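Local structure of DNA polymerase epsilon subunit 3 (Drosophila melanogaster, 2BYK) at residues T72-L76 and D77-F81; Q87-E90 and V91-V95. The protein pairs with Chrac-16 as a histone-fold heterodimer that binds DNA and facilitates nucleosome sliding by Acf, and is an accessory component of the DNA polymerase epsilon complex. All coordinates share one frame; numbering follows the deposited sequence.

In the fold
Both contacts are local, and they follow each other along the C-terminal part of the chain. Contact 1 (72-76 with 77-81) closes helix 66-75 and turns the backbone toward helix 82-96; contact 2 (87-90 with 91-95) lies within that last helix. Their centres are about 19 Å apart and their nearest atoms about 7 Å, so they do not touch. The centre of contact 1 lies about 10 Å from the centre of the chain, partly buried against helix 31-58; that of contact 2, about 16 Å from it, lies at the surface. Helix 66-75 links them: near its C-terminal end Leu73 O accepts the Schellman bond of contact 1, and Leu89 of contact 2 packs on its Ala66 and Leu70. Both contacts also reach the partner protein chain.

Contact 1: residues T72-L76 and D77-F81; sequences TLTEL and DFESF
A Schellman motif ends helix 66-75 here, with Asp77, at positive phi (80°), as its C' residue. Phe78 N donates to Leu73 O at 2.9 Å with an N-H...O angle of 143°, the donor lying somewhat out of the carbonyl plane; Asp77 N makes a weak, longer bond to Thr74 O. Beyond this turn the chain brings apolar groups back against the end of the helix, Phe78 CB meeting Leu73 CD2 at 4.4 Å. The Phe78 side chain, its CG anti to its own carbonyl carbon (chi1 -65°), sets its ring beside Leu76: CD1 lies 3.9 Å from Leu76 CB, and Leu76 O stands over one ring face. Phe78 CB also sits over the centre of the Phe81 ring, 3.9 Å above its plane, while Phe81 CB meets Leu73 CD1 at 4.4 Å. The extended Glu79 chain crosses Thr74 at a slant, bringing OE2 to 3.6 Å from Thr74 CB; the Thr74 hydroxyl bonds instead to Gln71 O. Phe44 of helix 31-58 meets the Phe78 ring edge-to-face and also touches Leu73. A Schellman C-cap followed by returning hydrophobic residues thus leads from helix 66-75 into the additional C-terminal helix 82-96 of this CBF/NF-Y-type histone fold.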
loop_
_atom_site.group_PDB
_atom_site.type_symbol
_atom_site.label_atom_id
_atom_site.label_comp_id
_atom_site.label_asym_id
_atom_site.label_seq_id
_atom_site.Cartn_x
_atom_site.Cartn_y
_atom_site.Cartn_z
ATOM N N THR B 72 -10.475 -6.106 3.612
ATOM C CA THR B 72 -9.461 -6.809 2.838
ATOM C C THR B 72 -8.066 -6.482 3.376
ATOM O O THR B 72 -7.170 -7.320 3.346
ATOM C CB THR B 72 -9.540 -6.427 1.354
ATOM O OG1 THR B 72 -10.780 -6.895 0.819
ATOM C CG2 THR B 72 -8.399 -7.041 0.578
ATOM N N LEU B 73 -7.883 -5.267 3.877
ATOM C CA LEU B 73 -6.589 -4.878 4.420
ATOM C C LEU B 73 -6.301 -5.625 5.712
ATOM O O LEU B 73 -5.184 -6.104 5.902
ATOM C CB LEU B 73 -6.522 -3.368 4.679
ATOM C CG LEU B 73 -6.357 -2.427 3.486
ATOM C CD1 LEU B 73 -6.311 -1.007 3.986
ATOM C CD2 LEU B 73 -5.083 -2.747 2.730
ATOM N N THR B 74 -7.290 -5.728 6.602
ATOM C CA THR B 74 -7.072 -6.433 7.872
ATOM C C THR B 74 -6.867 -7.903 7.555
ATOM O O THR B 74 -6.159 -8.621 8.256
ATOM C CB THR B 74 -8.281 -6.308 8.851
ATOM O OG1 THR B 74 -9.362 -7.130 8.401
ATOM C CG2 THR B 74 -8.764 -4.873 8.934
ATOM N N GLU B 75 -7.486 -8.322 6.462
ATOM C CA GLU B 75 -7.442 -9.688 5.972
ATOM C C GLU B 75 -6.097 -10.037 5.334
ATOM O O GLU B 75 -5.673 -11.192 5.352
ATOM C CB GLU B 75 -8.584 -9.854 4.972
ATOM C CG GLU B 75 -8.696 -11.178 4.264
ATOM C CD GLU B 75 -9.974 -11.244 3.434
ATOM O OE1 GLU B 75 -11.065 -11.401 4.040
ATOM O OE2 GLU B 75 -9.891 -11.116 2.185
ATOM N N LEU B 76 -5.426 -9.039 4.767
ATOM C CA LEU B 76 -4.135 -9.269 4.139
ATOM C C LEU B 76 -2.999 -9.042 5.137
ATOM O O LEU B 76 -1.826 -9.025 4.756
ATOM C CB LEU B 76 -3.972 -8.357 2.921
ATOM C CG LEU B 76 -4.877 -8.685 1.736
ATOM C CD1 LEU B 76 -4.709 -7.637 0.658
ATOM C CD2 LEU B 76 -4.537 -10.064 1.204
ATOM N N ASP B 77 -3.362 -8.877 6.410
ATOM C CA ASP B 77 -2.407 -8.658 7.501
ATOM C C ASP B 77 -1.888 -7.241 7.651
ATOM O O ASP B 77 -0.908 -6.991 8.356
ATOM C CB ASP B 77 -1.225 -9.612 7.384
ATOM C CG ASP B 77 -1.404 -10.845 8.231
ATOM O OD1 ASP B 77 -2.461 -11.505 8.097
ATOM O OD2 ASP B 77 -0.490 -11.149 9.031
ATOM N N PHE B 78 -2.545 -6.313 6.975
ATOM C CA PHE B 78 -2.169 -4.920 7.066
ATOM C C PHE B 78 -3.252 -4.287 7.908
ATOM O O PHE B 78 -3.948 -3.382 7.453
ATOM C CB PHE B 78 -2.148 -4.269 5.687
ATOM C CG PHE B 78 -1.114 -4.833 4.771
ATOM C CD1 PHE B 78 -1.486 -5.477 3.597
ATOM C CD2 PHE B 78 0.235 -4.723 5.078
ATOM C CE1 PHE B 78 -0.529 -6.003 2.743
ATOM C CE2 PHE B 78 1.203 -5.244 4.231
ATOM C CZ PHE B 78 0.822 -5.887 3.060
ATOM N N GLU B 79 -3.414 -4.778 9.132
ATOM C CA GLU B 79 -4.439 -4.227 9.995
ATOM C C GLU B 79 -3.956 -2.985 10.728
ATOM O O GLU B 79 -4.760 -2.203 11.215
ATOM C CB GLU B 79 -4.931 -5.269 10.991
ATOM C CG GLU B 79 -6.012 -4.709 11.898
ATOM C CD GLU B 79 -6.822 -5.782 12.599
ATOM O OE1 GLU B 79 -6.227 -6.593 13.345
ATOM O OE2 GLU B 79 -8.061 -5.810 12.401
ATOM N N SER B 80 -2.644 -2.799 10.801
ATOM C CA SER B 80 -2.101 -1.623 11.462
ATOM C C SER B 80 -2.492 -0.380 10.666
ATOM O O SER B 80 -2.425 0.742 11.157
ATOM C CB SER B 80 -0.579 -1.736 11.567
ATOM O OG SER B 80 -0.018 -2.223 10.363
ATOM N N PHE B 81 -2.924 -0.601 9.432
ATOM C CA PHE B 81 -3.327 0.483 8.545
ATOM C C PHE B 81 -4.716 1.015 8.865
ATOM O O PHE B 81 -4.925 2.224 8.918
ATOM C CB PHE B 81 -3.346 0.006 7.084
ATOM C CG PHE B 81 -1.988 -0.273 6.495
ATOM C CD1 PHE B 81 -0.909 -0.627 7.301
ATOM C CD2 PHE B 81 -1.809 -0.234 5.117
ATOM C CE1 PHE B 81 0.331 -0.941 6.742
ATOM C CE2 PHE B 81 -0.570 -0.547 4.548
ATOM C CZ PHE B 81 0.502 -0.902 5.367
#

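Contact 2: residues Q87-E90 and V91-V95; sequences QDLE and VYRKV
Leu89 and Arg93, one turn apart on helix 82-96, meet with the leucine methyl CD2 over one face of the guanidinium, 3.9 Å above its plane and displaced from the centre of the group. Arg93 CG stands anti to the carbonyl carbon (chi1 -84°), and the chain then runs extended to NE; its CD passes 3.5 Å from Leu89 O, and NH2 comes to 4.0 Å from Leu89 CD1. Outside this stretch, Arg93 NH1 forms a salt bridge with an acidic side chain of the partner protein chain. With an alanine at Arg93, that acidic group would probably lose its salt-bridge mate, and Leu89 CD2 the flat group packed against it. Glu90 and Lys94 run alongside each other in the same direction. A bend at chi3 (-78°) folds the lysine back, putting CE 3.6 Å from Glu90 CG, yet Lys94 NZ remains 4.1 Å from Glu90 OE2, too far for a salt bridge. Val91 tucks CG2 to 3.1 Å from Gln87 O, which also accepts the bond from Val91 N at 2.9 Å. Tyr92 turns its ring to stack on an aromatic ring of the partner chain. Toward helix 66-75, Leu89 rests on Ala66 and Leu70, while Arg93 lies against Ala66 and Lys67 of the same helix.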
loop_
_atom_site.group_PDB
_atom_site.type_symbol
_atom_site.label_atom_id
_atom_site.label_comp_id
_atom_site.label_asym_id
_atom_site.label_seq_id
_atom_site.Cartn_x
_atom_site.Cartn_y
_atom_site.Cartn_z
ATOM N N GLN B 87 -9.912 7.096 10.274
ATOM C CA GLN B 87 -9.994 8.497 10.667
ATOM C C GLN B 87 -9.959 9.305 9.381
ATOM O O GLN B 87 -10.692 10.278 9.228
ATOM C CB GLN B 87 -8.809 8.869 11.543
ATOM C CG GLN B 87 -8.544 7.842 12.624
ATOM C CD GLN B 87 -7.411 8.248 13.545
ATOM O OE1 GLN B 87 -6.345 8.674 13.087
ATOM N NE2 GLN B 87 -7.629 8.109 14.854
ATOM N N ASP B 88 -9.104 8.878 8.455
ATOM C CA ASP B 88 -8.962 9.529 7.155
ATOM C C ASP B 88 -10.316 9.485 6.467
ATOM O O ASP B 88 -10.746 10.463 5.868
ATOM C CB ASP B 88 -7.932 8.798 6.275
ATOM C CG ASP B 88 -6.524 8.807 6.867
ATOM O OD1 ASP B 88 -5.602 8.232 6.238
ATOM O OD2 ASP B 88 -6.334 9.381 7.960
ATOM N N LEU B 89 -10.974 8.333 6.562
ATOM C CA LEU B 89 -12.285 8.118 5.956
ATOM C C LEU B 89 -13.372 8.946 6.627
ATOM O O LEU B 89 -14.348 9.351 5.991
ATOM C CB LEU B 89 -12.660 6.643 6.048
ATOM C CG LEU B 89 -12.858 5.940 4.711
ATOM C CD1 LEU B 89 -13.266 4.501 4.978
ATOM C CD2 LEU B 89 -13.914 6.680 3.877
ATOM N N GLU B 90 -13.197 9.170 7.927
ATOM C CA GLU B 90 -14.133 9.952 8.719
ATOM C C GLU B 90 -14.068 11.400 8.279
ATOM O O GLU B 90 -15.090 12.017 8.001
ATOM C CB GLU B 90 -13.789 9.853 10.207
ATOM C CG GLU B 90 -14.174 11.098 10.996
ATOM C CD GLU B 90 -13.979 10.946 12.493
ATOM O OE1 GLU B 90 -12.868 10.549 12.923
ATOM O OE2 GLU B 90 -14.944 11.236 13.237
ATOM N N VAL B 91 -12.854 11.934 8.227
ATOM C CA VAL B 91 -12.637 13.310 7.809
ATOM C C VAL B 91 -13.110 13.517 6.366
ATOM O O VAL B 91 -13.670 14.558 6.040
ATOM C CB VAL B 91 -11.144 13.687 7.900
ATOM C CG1 VAL B 91 -10.955 15.156 7.575
ATOM C CG2 VAL B 91 -10.622 13.386 9.278
ATOM N N TYR B 92 -12.883 12.525 5.507
ATOM C CA TYR B 92 -13.286 12.594 4.097
ATOM C C TYR B 92 -14.795 12.713 3.969
ATOM O O TYR B 92 -15.300 13.593 3.275
ATOM C CB TYR B 92 -12.822 11.339 3.343
ATOM C CG TYR B 92 -13.309 11.249 1.912
ATOM C CD1 TYR B 92 -12.711 12.000 0.902
ATOM C CD2 TYR B 92 -14.383 10.424 1.568
ATOM C CE1 TYR B 92 -13.169 11.932 -0.422
ATOM C CE2 TYR B 92 -14.851 10.351 0.246
ATOM C CZ TYR B 92 -14.239 11.109 -0.739
ATOM O OH TYR B 92 -14.691 11.056 -2.034
ATOM N N ARG B 93 -15.506 11.807 4.632
ATOM C CA ARG B 93 -16.960 11.803 4.594
ATOM C C ARG B 93 -17.520 13.153 5.058
ATOM O O ARG B 93 -18.581 13.579 4.591
ATOM C CB ARG B 93 -17.503 10.633 5.440
ATOM C CG ARG B 93 -17.547 9.298 4.681
ATOM C CD ARG B 93 -17.552 8.057 5.582
ATOM N NE ARG B 93 -17.828 6.842 4.805
ATOM C CZ ARG B 93 -17.536 5.596 5.187
ATOM N NH1 ARG B 93 -17.844 4.572 4.394
ATOM N NH2 ARG B 93 -16.927 5.365 6.350
ATOM N N LYS B 94 -16.794 13.835 5.948
ATOM C CA LYS B 94 -17.222 15.141 6.468
ATOM C C LYS B 94 -17.102 16.274 5.441
ATOM O O LYS B 94 -18.080 16.974 5.176
ATOM C CB LYS B 94 -16.437 15.507 7.743
ATOM C CG LYS B 94 -16.923 14.800 9.015
ATOM C CD LYS B 94 -16.203 15.263 10.297
ATOM C CE LYS B 94 -14.810 14.640 10.457
ATOM N NZ LYS B 94 -14.136 15.018 11.741
ATOM N N VAL B 95 -15.915 16.458 4.869
ATOM C CA VAL B 95 -15.714 17.510 3.876
ATOM C C VAL B 95 -16.642 17.315 2.679
ATOM O O VAL B 95 -17.003 18.277 1.999
ATOM C CB VAL B 95 -14.255 17.551 3.368
ATOM C CG1 VAL B 95 -13.311 17.772 4.523
ATOM C CG2 VAL B 95 -13.915 16.271 2.645
#